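Local coordinates for de novo design, hyper stable, disulfide-rich mini protein (Synthetic construct, PDB 5JG9) that is a de novo designed, hyperstable, disulfide-rich mini protein with no known natural function, folding as one helix on a three-stranded sheet, at residues R19-R24 against C30-R35. Numbering follows the deposited sequence. Where two conformers were deposited one is given.
Sequences RECKER and CQYQIR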
ATOM      1  N   ARG A  19      -4.890   2.731  -5.560  1.00 35.72           N
ATOM      2  CA  ARG A  19      -6.365   2.706  -5.289  1.00 36.11           C
ATOM      3  C   ARG A  19      -6.686   1.886  -4.070  1.00 33.02           C
ATOM      4  O   ARG A  19      -7.313   2.344  -3.089  1.00 33.58           O
ATOM      5  CB  ARG A  19      -7.135   2.150  -6.567  1.00 40.91           C
ATOM      6  CG  ARG A  19      -7.767   3.154  -7.500  1.00 46.50           C
ATOM      7  CD  ARG A  19      -8.918   2.603  -8.406  1.00 53.03           C
ATOM      8  NE  ARG A  19      -8.454   1.470  -9.264  1.00 54.64           N
ATOM      9  CZ  ARG A  19      -8.503   0.150  -9.009  1.00 52.04           C
ATOM     10  NH1 ARG A  19      -7.925  -0.697  -9.885  1.00 54.47           N
ATOM     11  NH2 ARG A  19      -9.101  -0.340  -7.919  1.00 50.62           N
ATOM     12  N   GLU A  20      -6.218   0.659  -4.078  1.00 30.16           N
ATOM     13  CA  GLU A  20      -6.552  -0.236  -2.971  1.00 30.17           C
ATOM     14  C   GLU A  20      -5.781   0.054  -1.668  1.00 28.21           C
ATOM     15  O   GLU A  20      -6.249  -0.178  -0.585  1.00 26.10           O
ATOM     16  CB  GLU A  20      -6.299  -1.714  -3.377  1.00 31.04           C
ATOM     17  CG  GLU A  20      -7.195  -2.240  -4.506  1.00 34.19           C
ATOM     18  CD  GLU A  20      -6.972  -3.674  -4.835  1.00 34.36           C
ATOM     19  OE1 GLU A  20      -7.619  -4.158  -5.797  1.00 38.93           O
ATOM     20  OE2 GLU A  20      -6.270  -4.395  -4.104  1.00 37.44           O
ATOM     21  N   CYS A  21      -4.592   0.614  -1.778  1.00 27.69           N
ATOM     22  CA  CYS A  21      -3.871   1.102  -0.573  1.00 25.40           C
ATOM     23  C   CYS A  21      -4.581   2.256   0.193  1.00 27.01           C
ATOM     24  O   CYS A  21      -4.706   2.215   1.406  1.00 26.61           O
ATOM     25  CB  CYS A  21      -2.478   1.564  -0.950  1.00 26.94           C
ATOM     26  SG  CYS A  21      -1.317   1.670   0.414  1.00 24.90           S
ATOM     27  N   LYS A  22      -5.028   3.260  -0.570  1.00 27.64           N
ATOM     28  CA  LYS A  22      -5.880   4.337  -0.078  1.00 29.17           C
ATOM     29  C   LYS A  22      -7.151   3.816   0.609  1.00 31.53           C
ATOM     30  O   LYS A  22      -7.468   4.245   1.695  1.00 30.43           O
ATOM     31  CB  LYS A  22      -6.277   5.221  -1.223  1.00 30.36           C
ATOM     32  CG  LYS A  22      -7.206   6.340  -0.846  1.00 32.79           C
ATOM     33  CD  LYS A  22      -7.343   7.269  -2.007  1.00 34.74           C
ATOM     34  CE  LYS A  22      -7.896   8.617  -1.604  1.00 37.21           C
ATOM     35  NZ  LYS A  22      -9.340   8.485  -1.302  1.00 39.19           N
ATOM     36  N   GLU A  23      -7.859   2.918  -0.100  1.00 33.24           N
ATOM     37  CA  GLU A  23      -9.014   2.218   0.447  1.00 35.88           C
ATOM     38  C   GLU A  23      -8.706   1.548   1.761  1.00 33.55           C
ATOM     39  O   GLU A  23      -9.396   1.724   2.714  1.00 32.47           O
ATOM     40  CB  GLU A  23      -9.533   1.172  -0.556  1.00 38.95           C
ATOM     41  CG  GLU A  23     -10.433   1.766  -1.634  1.00 43.09           C
ATOM     42  CD  GLU A  23     -10.811   0.812  -2.800  1.00 46.58           C
ATOM     43  OE1 GLU A  23     -10.276  -0.365  -2.911  1.00 46.76           O
ATOM     44  OE2 GLU A  23     -11.566   1.309  -3.659  1.00 46.00           O
ATOM     45  N   ARG A  24      -7.604   0.790   1.788  1.00 32.88           N
ATOM     46  CA  ARG A  24      -7.182   0.024   2.963  0.50 33.05           C
ATOM     47  C   ARG A  24      -6.884   0.956   4.142  1.00 31.55           C
ATOM     48  O   ARG A  24      -7.333   0.752   5.279  1.00 35.34           O
ATOM     49  CB  ARG A  24      -5.984  -0.872   2.576  0.50 32.59           C
ATOM     50  CG  ARG A  24      -5.300  -1.686   3.657  0.50 33.59           C
ATOM     51  CD  ARG A  24      -4.130  -2.534   3.095  0.50 33.54           C
ATOM     52  NE  ARG A  24      -4.334  -3.618   2.085  0.50 34.22           N
ATOM     53  CZ  ARG A  24      -4.171  -3.499   0.766  0.50 34.55           C
ATOM     54  NH1 ARG A  24      -3.886  -2.337   0.211  0.50 34.11           N
ATOM     55  NH2 ARG A  24      -4.311  -4.549  -0.016  0.50 35.70           N
ATOM     56  N   CYS A  30      -5.916   4.310   9.256  1.00 32.65           N
ATOM     57  CA  CYS A  30      -4.459   4.138   9.345  1.00 32.45           C
ATOM     58  C   CYS A  30      -3.851   4.858   8.142  1.00 28.84           C
ATOM     59  O   CYS A  30      -4.527   5.050   7.121  1.00 29.72           O
ATOM     60  CB  CYS A  30      -4.103   2.626   9.240  1.00 32.78           C
ATOM     61  SG  CYS A  30      -4.856   1.612  10.565  1.00 39.45           S
ATOM     62  N   GLN A  31      -2.638   5.360   8.319  1.00 28.33           N
ATOM     63  CA  GLN A  31      -1.941   6.121   7.344  1.00 27.59           C
ATOM     64  C   GLN A  31      -1.442   5.196   6.241  1.00 26.02           C
ATOM     65  O   GLN A  31      -1.139   3.999   6.498  1.00 25.36           O
ATOM     66  CB  GLN A  31      -0.737   6.818   7.965  1.00 29.34           C
ATOM     67  CG  GLN A  31      -1.108   7.977   8.916  1.00 32.03           C
ATOM     68  CD  GLN A  31       0.104   8.717   9.524  1.00 34.48           C
ATOM     69  OE1 GLN A  31       1.222   8.677   8.985  1.00 33.83           O
ATOM     70  NE2 GLN A  31      -0.128   9.456  10.617  1.00 37.38           N
ATOM     71  N   TYR A  32      -1.421   5.678   5.022  1.00 25.18           N
ATOM     72  CA  TYR A  32      -1.018   4.782   3.915  1.00 23.15           C
ATOM     73  C   TYR A  32      -0.067   5.536   3.028  1.00 23.94           C
ATOM     74  O   TYR A  32      -0.178   6.716   2.829  1.00 25.90           O
ATOM     75  CB  TYR A  32      -2.244   4.295   3.114  1.00 22.67           C
ATOM     76  CG  TYR A  32      -2.908   5.419   2.301  1.00 23.96           C
ATOM     77  CD1 TYR A  32      -2.543   5.654   0.958  1.00 23.99           C
ATOM     78  CD2 TYR A  32      -3.940   6.154   2.821  1.00 24.73           C
ATOM     79  CE1 TYR A  32      -3.153   6.680   0.217  1.00 25.39           C
ATOM     80  CE2 TYR A  32      -4.574   7.163   2.063  1.00 27.38           C
ATOM     81  CZ  TYR A  32      -4.126   7.463   0.807  1.00 27.78           C
ATOM     82  OH  TYR A  32      -4.807   8.448   0.085  1.00 29.18           O
ATOM     83  N   GLN A  33       0.858   4.808   2.443  1.00 24.22           N
ATOM     84  CA  GLN A  33       1.818   5.301   1.473  1.00 25.38           C
ATOM     85  C   GLN A  33       2.165   4.209   0.424  1.00 24.57           C
ATOM     86  O   GLN A  33       2.136   3.045   0.773  1.00 22.34           O
ATOM     87  CB  GLN A  33       3.126   5.582   2.225  1.00 29.34           C
ATOM     88  CG  GLN A  33       3.052   6.714   3.259  1.00 32.30           C
ATOM     89  CD  GLN A  33       2.824   8.140   2.774  1.00 37.09           C
ATOM     90  OE1 GLN A  33       2.531   9.136   3.583  1.00 39.67           O
ATOM     91  NE2 GLN A  33       3.108   8.334   1.513  1.00 38.06           N
ATOM     92  N   ILE A  34       2.527   4.625  -0.793  1.00 25.91           N
ATOM     93  CA  ILE A  34       2.891   3.718  -1.850  1.00 26.90           C
ATOM     94  C   ILE A  34       4.376   3.878  -2.036  1.00 27.30           C
ATOM     95  O   ILE A  34       4.903   4.994  -2.144  1.00 25.21           O
ATOM     96  CB  ILE A  34       2.085   3.959  -3.136  1.00 29.15           C
ATOM     97  CG1 ILE A  34       0.668   3.357  -2.990  1.00 30.12           C
ATOM     98  CG2 ILE A  34       2.699   3.262  -4.307  1.00 30.88           C
ATOM     99  CD1 ILE A  34      -0.284   4.298  -2.244  1.00 33.68           C
ATOM    100  N   ARG A  35       5.062   2.722  -1.965  1.00 27.00           N
ATOM    101  CA  ARG A  35       6.511   2.619  -2.125  1.00 28.39           C
ATOM    102  C   ARG A  35       6.781   1.731  -3.367  1.00 29.19           C
ATOM    103  O   ARG A  35       5.834   1.202  -3.949  1.00 27.74           O
ATOM    104  CB  ARG A  35       7.147   1.972  -0.878  1.00 28.52           C
ATOM    105  CG  ARG A  35       6.580   2.449   0.494  1.00 28.90           C
ATOM    106  CD  ARG A  35       6.870   3.899   0.710  1.00 31.08           C
ATOM    107  NE  ARG A  35       6.655   4.350   2.066  1.00 30.27           N
ATOM    108  CZ  ARG A  35       6.625   5.636   2.380  1.00 34.28           C
ATOM    109  NH1 ARG A  35       6.691   6.586   1.431  1.00 35.24           N
ATOM    110  NH2 ARG A  35       6.473   6.005   3.653  1.00 36.72           N
TER
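Y32 lays one face of its ring over the helix backbone at K22, in the packing of helix 14-28 against the outer strand 31-37 of the antiparallel sheet. The helix and strand segments run nearly antiparallel, at 164°, with axes 7.7 Å apart. Just before the strand, C30 is joined to C47 by a disulfide. At Y32, K22 CA sits 3.5 Å from the centroid of the Y32 ring, 8° off the ring normal, a CH-pi contact centred on the face. CG of Y32 sits between its backbone N and carbonyl carbon (chi1 69°), which turns the ring along the helix surface beside the K22 side chain, both pointing the same way. K22 CG comes 3.3 Å from Y32 OH, and the aliphatic chain passes the hydroxyl before bending at its last torsion to put NZ in a salt bridge with E26. On the strand side, Y32 CB approaches C21 SG at 3.9 Å, while that sulfur stands obliquely to the ring, 5.4 Å from its centroid. Putting an alanine here would probably leave K22 CA, CB and CG without the ring that lies against them and open a gap between helix and edge strand. Next, Q33 points its CB away from the helix, and its backbone O lies 3.7 Å from C21 SG. I34 then reaches back with CD1, which meets C21 CB at 3.7 Å. No hydrogen bond links the two segments: apolar and CH-pi contacts join them directly, while the C21-C43 disulfide ties the helix covalently to the central strand 40-46, consistent with a design made for hyperstability.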